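Local coordinates for protein leucine aminopeptidase 2 (Saccharomyces cerevisiae, PDB 2XQ0) that acts as a zinc-dependent aminopeptidase that preferentially cleaves di- and tripeptides, and has a low epoxide hydrolase activity in vitro, at residues Asn509-Phe514 / Asp549-Ser554; Ala542-Tyr547 / Lys565-Ala570. One frame throughout, in Å; residues are numbered along the deposited sequence.

How the contacts relate
Both contacts belong to the helical C-terminal region of the enzyme, away from the zinc and bestatin site, and their centres lie about 11 Å apart. Contact 1 sets helix 508-519 against the short helix 548-552, contact 2 helix 537-546 against helix 557-569, so their segments alternate along the chain. The two meet where V552 CG2 packs 3.2 Å from L544 O and where the rings of F514 and Y547 approach. Both are mostly buried: contact 1 has exposed N550 at its margin, contact 2 no exposed residue among those that touch. Neither has a hydrogen bond across it, yet contact 1 joins aliphatic branches beside a backbone carbonyl, whereas contact 2 adds an aromatic ring and a glutamine amide.

Contact 1. Residues Asn509-Phe514 / Asp549-Ser554; sequences NQLVLF and DNIVKS
Packing of L511 against N550 and I551 is a small, largely buried helix-to-helix contact within the helical C-terminal region of this M1 peptidase, far from the catalytic zinc. It joins helix 508-519 to helix 548-552, a short helix with few firm backbone bonds that widens into a pi-type turn, and it illustrates how a single leucine can bridge two helices without any hydrogen bond between them. The CA atoms of L511 and I551 come within 7.5 Å of each other, and the fork of the leucine divides between two neighbours. One branch meets backbone: L511 CD1 lies 3.6 Å from N550 O, with the CB of that asparagine only a little farther off. The other meets side chain, L511 CD2 resting on I551 CG1 at 4.0 Å, and the two side chains meet at a slant. With CG1 anti to the carbonyl carbon (chi1 -66°), the longer arm of I551 extends to L511 although CB itself does not point that way. The loop before helix 508-519 adds to the contact: I503 touches L511, N550 and I551, and F506 touches L511. N550 marks the exposed margin, and on the helix 508-519 side the ring of F514 comes only to the fringe, its CD2 standing 4.5 Å from I551 CD1.

Contact 2. Residues Ala542-Tyr547 / Lys565-Ala570; sequences ALLDIY and KFQIFA
The hydroxyl of Y547, the first residue beyond helix 537-546, is hydrogen-bonded to both D502 OD2 and W481 NE1; just before it in the chain, L543 and L544 pack on F566 and Q567. Helices 537-546 and 557-569 form a nearly antiparallel pair in the helical C-terminal region, their short segments 542-546 and 565-569 running at 156° to each other. The axes of these segments come no nearer than 11.8 Å, a wide spacing bridged by long side chains; it is a useful example of interhelical packing made by reach and not by close backbones. L544 does most of the work. Its CD1 comes to the edge of the F566 ring, near the ring plane and 3.4 Å from CE2, whereas its CD2 turns to the glutamine. There the methyl lies 3.4 Å from Q567 NE2 and also brushes the aliphatic CG, a packing contact in which the amide makes no hydrogen bond to the opposing helix. Q567 gets there because its chain runs extended beyond CG (chi2 175°), carrying the amide across although CB does not aim at the other helix. Cut back to an alanine, position L544 would lose both methyls, which is likely to leave the F566 edge without its neighbour and the Q567 amide freer to turn. L572, in a nearby loop, also touches L544, and W533 meets F566 edge-to-face. L543 completes the contact from an oblique direction. Its chi1 of -168° swings CG away from the backbone N and brings L543 CG to 4.0 Å from F566 CE2, while L543 CD1 lies in the plane of the Y547 ring, at the ring's edge.

Contact 1. Residues Asn509-Phe514 / Asp549-Ser554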
loop_
_atom_site.group_PDB
_atom_site.type_symbol
_atom_site.label_atom_id
_atom_site.label_comp_id
_atom_site.label_asym_id
_atom_site.label_seq_id
_atom_site.Cartn_x
_atom_site.Cartn_y
_atom_site.Cartn_z
ATOM N N ASN A 509 0.906 -19.240 -2.855
ATOM C CA ASN A 509 1.015 -18.858 -1.460
ATOM C C ASN A 509 1.626 -19.979 -0.632
ATOM O O ASN A 509 2.417 -19.742 0.281
ATOM C CB ASN A 509 -0.362 -18.489 -0.901
ATOM C CG ASN A 509 -0.908 -17.199 -1.487
ATOM O OD1 ASN A 509 -0.225 -16.171 -1.513
ATOM N ND2 ASN A 509 -2.150 -17.248 -1.953
ATOM N N GLN A 510 1.247 -21.209 -0.952
ATOM C CA GLN A 510 1.760 -22.350 -0.227
ATOM C C GLN A 510 3.226 -22.573 -0.572
ATOM O O GLN A 510 4.033 -22.870 0.320
ATOM C CB GLN A 510 0.905 -23.592 -0.502
ATOM C CG GLN A 510 -0.454 -23.534 0.179
ATOM C CD GLN A 510 -1.351 -24.670 -0.227
ATOM O OE1 GLN A 510 -1.498 -24.956 -1.410
ATOM N NE2 GLN A 510 -1.942 -25.337 0.750
ATOM N N LEU A 511 3.572 -22.417 -1.853
ATOM C CA LEU A 511 4.975 -22.470 -2.271
ATOM C C LEU A 511 5.804 -21.400 -1.569
ATOM O O LEU A 511 6.904 -21.672 -1.077
ATOM C CB LEU A 511 5.107 -22.311 -3.794
ATOM C CG LEU A 511 4.642 -23.498 -4.641
ATOM C CD1 LEU A 511 4.611 -23.141 -6.121
ATOM C CD2 LEU A 511 5.533 -24.711 -4.403
ATOM N N VAL A 512 5.283 -20.176 -1.528
ATOM C CA VAL A 512 5.951 -19.099 -0.823
ATOM C C VAL A 512 6.170 -19.439 0.655
ATOM O O VAL A 512 7.292 -19.310 1.170
ATOM C CB VAL A 512 5.188 -17.775 -0.998
ATOM C CG1 VAL A 512 5.711 -16.727 -0.048
ATOM C CG2 VAL A 512 5.312 -17.303 -2.452
ATOM N N LEU A 513 5.112 -19.885 1.329
ATOM C CA LEU A 513 5.220 -20.314 2.722
ATOM C C LEU A 513 6.202 -21.475 2.882
ATOM O O LEU A 513 7.010 -21.494 3.809
ATOM C CB LEU A 513 3.855 -20.707 3.297
ATOM C CG LEU A 513 3.890 -21.188 4.766
ATOM C CD1 LEU A 513 4.349 -20.090 5.716
ATOM C CD2 LEU A 513 2.548 -21.697 5.194
ATOM N N PHE A 514 6.127 -22.457 1.988
ATOM C CA PHE A 514 7.091 -23.569 2.004
ATOM C C PHE A 514 8.551 -23.108 1.957
ATOM O O PHE A 514 9.347 -23.463 2.834
ATOM C CB PHE A 514 6.804 -24.538 0.856
ATOM C CG PHE A 514 7.825 -25.634 0.721
ATOM C CD1 PHE A 514 8.003 -26.566 1.736
ATOM C CD2 PHE A 514 8.597 -25.744 -0.426
ATOM C CE1 PHE A 514 8.934 -27.582 1.616
ATOM C CE2 PHE A 514 9.534 -26.757 -0.554
ATOM C CZ PHE A 514 9.703 -27.679 0.469
ATOM N N ASP A 549 9.645 -27.710 -12.005
ATOM C CA ASP A 549 8.472 -27.277 -12.756
ATOM C C ASP A 549 7.763 -26.136 -12.043
ATOM O O ASP A 549 7.611 -25.039 -12.586
ATOM C CB ASP A 549 7.513 -28.445 -12.991
ATOM C CG ASP A 549 8.038 -29.437 -14.030
ATOM O OD1 ASP A 549 7.599 -30.609 -14.011
ATOM O OD2 ASP A 549 8.889 -29.042 -14.863
ATOM N N ASN A 550 7.358 -26.396 -10.808
ATOM C CA ASN A 550 6.551 -25.453 -10.056
ATOM C C ASN A 550 7.308 -24.332 -9.315
ATOM O O ASN A 550 6.730 -23.282 -9.024
ATOM C CB ASN A 550 5.604 -26.213 -9.130
ATOM C CG ASN A 550 4.411 -26.774 -9.873
ATOM O OD1 ASN A 550 3.800 -27.755 -9.454
ATOM N ND2 ASN A 550 4.077 -26.154 -10.998
ATOM N N ILE A 551 8.592 -24.528 -9.031
ATOM C CA ILE A 551 9.352 -23.498 -8.319
ATOM C C ILE A 551 10.332 -22.769 -9.220
ATOM O O ILE A 551 10.250 -21.557 -9.382
ATOM C CB ILE A 551 10.124 -24.075 -7.114
ATOM C CG1 ILE A 551 9.143 -24.577 -6.040
ATOM C CG2 ILE A 551 11.045 -23.026 -6.535
ATOM C CD1 ILE A 551 9.781 -24.864 -4.697
ATOM N N VAL A 552 11.252 -23.527 -9.805
ATOM C CA VAL A 552 12.322 -22.970 -10.624
ATOM C C VAL A 552 11.809 -22.324 -11.914
ATOM O O VAL A 552 12.368 -21.338 -12.383
ATOM C CB VAL A 552 13.369 -24.053 -10.970
ATOM C CG1 VAL A 552 14.544 -23.446 -11.755
ATOM C CG2 VAL A 552 13.841 -24.747 -9.704
ATOM N N LYS A 553 10.739 -22.878 -12.475
ATOM C CA LYS A 553 10.208 -22.412 -13.753
ATOM C C LYS A 553 9.002 -21.481 -13.592
ATOM O O LYS A 553 8.423 -21.025 -14.580
ATOM C CB LYS A 553 9.849 -23.610 -14.636
ATOM C CG LYS A 553 11.067 -24.372 -15.151
ATOM C CD LYS A 553 10.687 -25.732 -15.716
ATOM C CE LYS A 553 11.801 -26.303 -16.590
ATOM N NZ LYS A 553 13.122 -26.357 -15.898
ATOM N N SER A 554 8.640 -21.199 -12.343
ATOM C CA SER A 554 7.498 -20.335 -12.030
ATOM C C SER A 554 7.620 -18.931 -12.607
ATOM O O SER A 554 8.688 -18.319 -12.540
ATOM C CB SER A 554 7.317 -20.234 -10.511
ATOM O OG SER A 554 6.277 -19.327 -10.174
#

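Contact 2. Residues Ala542-Tyr547 / Lys565-Ala570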
loop_
_atom_site.group_PDB
_atom_site.type_symbol
_atom_site.label_atom_id
_atom_site.label_comp_id
_atom_site.label_asym_id
_atom_site.label_seq_id
_atom_site.Cartn_x
_atom_site.Cartn_y
_atom_site.Cartn_z
ATOM N N ALA A 542 19.056 -30.883 -5.132
ATOM C CA ALA A 542 17.990 -31.857 -5.385
ATOM C C ALA A 542 16.606 -31.211 -5.257
ATOM O O ALA A 542 15.713 -31.479 -6.061
ATOM C CB ALA A 542 18.108 -33.051 -4.440
ATOM N N LEU A 543 16.444 -30.371 -4.233
ATOM C CA LEU A 543 15.214 -29.602 -4.021
ATOM C C LEU A 543 14.815 -28.921 -5.328
ATOM O O LEU A 543 13.748 -29.177 -5.891
ATOM C CB LEU A 543 15.449 -28.535 -2.938
ATOM C CG LEU A 543 14.299 -27.744 -2.289
ATOM C CD1 LEU A 543 13.292 -27.215 -3.301
ATOM C CD2 LEU A 543 13.602 -28.543 -1.199
ATOM N N LEU A 544 15.703 -28.060 -5.809
ATOM C CA LEU A 544 15.449 -27.257 -7.001
ATOM C C LEU A 544 15.166 -28.132 -8.216
ATOM O O LEU A 544 14.317 -27.798 -9.046
ATOM C CB LEU A 544 16.639 -26.341 -7.282
ATOM C CG LEU A 544 16.828 -25.112 -6.390
ATOM C CD1 LEU A 544 16.784 -25.457 -4.914
ATOM C CD2 LEU A 544 18.143 -24.432 -6.731
ATOM N N ASP A 545 15.885 -29.250 -8.313
ATOM C CA ASP A 545 15.698 -30.192 -9.412
ATOM C C ASP A 545 14.317 -30.853 -9.395
ATOM O O ASP A 545 13.547 -30.734 -10.350
ATOM C CB ASP A 545 16.788 -31.264 -9.378
ATOM C CG ASP A 545 16.530 -32.382 -10.361
ATOM O OD1 ASP A 545 15.993 -32.095 -11.453
ATOM O OD2 ASP A 545 16.864 -33.547 -10.040
ATOM N N ILE A 546 14.014 -31.547 -8.302
ATOM C CA ILE A 546 12.764 -32.286 -8.163
ATOM C C ILE A 546 11.550 -31.382 -8.345
ATOM O O ILE A 546 10.522 -31.801 -8.888
ATOM C CB ILE A 546 12.684 -32.969 -6.781
ATOM C CG1 ILE A 546 13.699 -34.119 -6.691
ATOM C CG2 ILE A 546 11.269 -33.472 -6.509
ATOM C CD1 ILE A 546 14.094 -34.469 -5.267
ATOM N N TYR A 547 11.679 -30.139 -7.886
ATOM C CA TYR A 547 10.568 -29.192 -7.889
ATOM C C TYR A 547 10.702 -28.151 -8.997
ATOM O O TYR A 547 10.098 -27.088 -8.920
ATOM C CB TYR A 547 10.479 -28.482 -6.530
ATOM C CG TYR A 547 10.190 -29.408 -5.363
ATOM C CD1 TYR A 547 10.810 -29.233 -4.127
ATOM C CD2 TYR A 547 9.299 -30.464 -5.503
ATOM C CE1 TYR A 547 10.529 -30.091 -3.053
ATOM C CE2 TYR A 547 9.020 -31.316 -4.451
ATOM C CZ TYR A 547 9.633 -31.134 -3.227
ATOM O OH TYR A 547 9.332 -32.006 -2.189
ATOM N N LYS A 565 15.923 -16.611 -2.719
ATOM C CA LYS A 565 16.299 -16.519 -1.314
ATOM C C LYS A 565 16.725 -17.879 -0.753
ATOM O O LYS A 565 17.727 -17.982 -0.037
ATOM C CB LYS A 565 15.155 -15.925 -0.492
ATOM C CG LYS A 565 15.491 -15.695 0.970
ATOM C CD LYS A 565 14.244 -15.299 1.742
ATOM C CE LYS A 565 14.565 -14.942 3.173
ATOM N NZ LYS A 565 13.340 -14.677 3.980
ATOM N N PHE A 566 15.982 -18.932 -1.075
ATOM C CA PHE A 566 16.420 -20.259 -0.647
ATOM C C PHE A 566 17.799 -20.554 -1.214
ATOM O O PHE A 566 18.655 -21.109 -0.523
ATOM C CB PHE A 566 15.471 -21.358 -1.083
ATOM C CG PHE A 566 15.991 -22.739 -0.791
ATOM C CD1 PHE A 566 15.996 -23.229 0.513
ATOM C CD2 PHE A 566 16.485 -23.542 -1.809
ATOM C CE1 PHE A 566 16.473 -24.509 0.792
ATOM C CE2 PHE A 566 16.964 -24.824 -1.536
ATOM C CZ PHE A 566 16.959 -25.304 -0.233
ATOM N N GLN A 567 18.003 -20.185 -2.477
ATOM C CA GLN A 567 19.278 -20.402 -3.139
ATOM C C GLN A 567 20.397 -19.688 -2.394
ATOM O O GLN A 567 21.508 -20.215 -2.277
ATOM C CB GLN A 567 19.217 -19.949 -4.600
ATOM C CG GLN A 567 18.532 -20.951 -5.520
ATOM C CD GLN A 567 18.383 -20.438 -6.938
ATOM O OE1 GLN A 567 18.830 -19.339 -7.263
ATOM N NE2 GLN A 567 17.747 -21.231 -7.791
ATOM N N ILE A 568 20.096 -18.500 -1.876
ATOM C CA ILE A 568 21.086 -17.709 -1.143
ATOM C C ILE A 568 21.362 -18.310 0.237
ATOM O O ILE A 568 22.512 -18.473 0.637
ATOM C CB ILE A 568 20.640 -16.237 -0.983
ATOM C CG1 ILE A 568 20.509 -15.561 -2.353
ATOM C CG2 ILE A 568 21.615 -15.476 -0.099
ATOM C CD1 ILE A 568 21.738 -15.707 -3.225
ATOM N N PHE A 569 20.291 -18.633 0.954
ATOM C CA PHE A 569 20.390 -19.276 2.263
ATOM C C PHE A 569 21.182 -20.582 2.178
ATOM O O PHE A 569 21.809 -21.008 3.153
ATOM C CB PHE A 569 18.988 -19.526 2.837
ATOM C CG PHE A 569 18.529 -18.465 3.800
ATOM C CD1 PHE A 569 18.096 -17.227 3.337
ATOM C CD2 PHE A 569 18.531 -18.702 5.169
ATOM C CE1 PHE A 569 17.673 -16.249 4.222
ATOM C CE2 PHE A 569 18.110 -17.726 6.060
ATOM C CZ PHE A 569 17.683 -16.497 5.588
ATOM N N ALA A 570 21.149 -21.199 0.998
ATOM C CA ALA A 570 21.899 -22.415 0.718
ATOM C C ALA A 570 23.242 -22.101 0.057
ATOM O O ALA A 570 24.021 -23.001 -0.250
ATOM C CB ALA A 570 21.076 -23.359 -0.159
#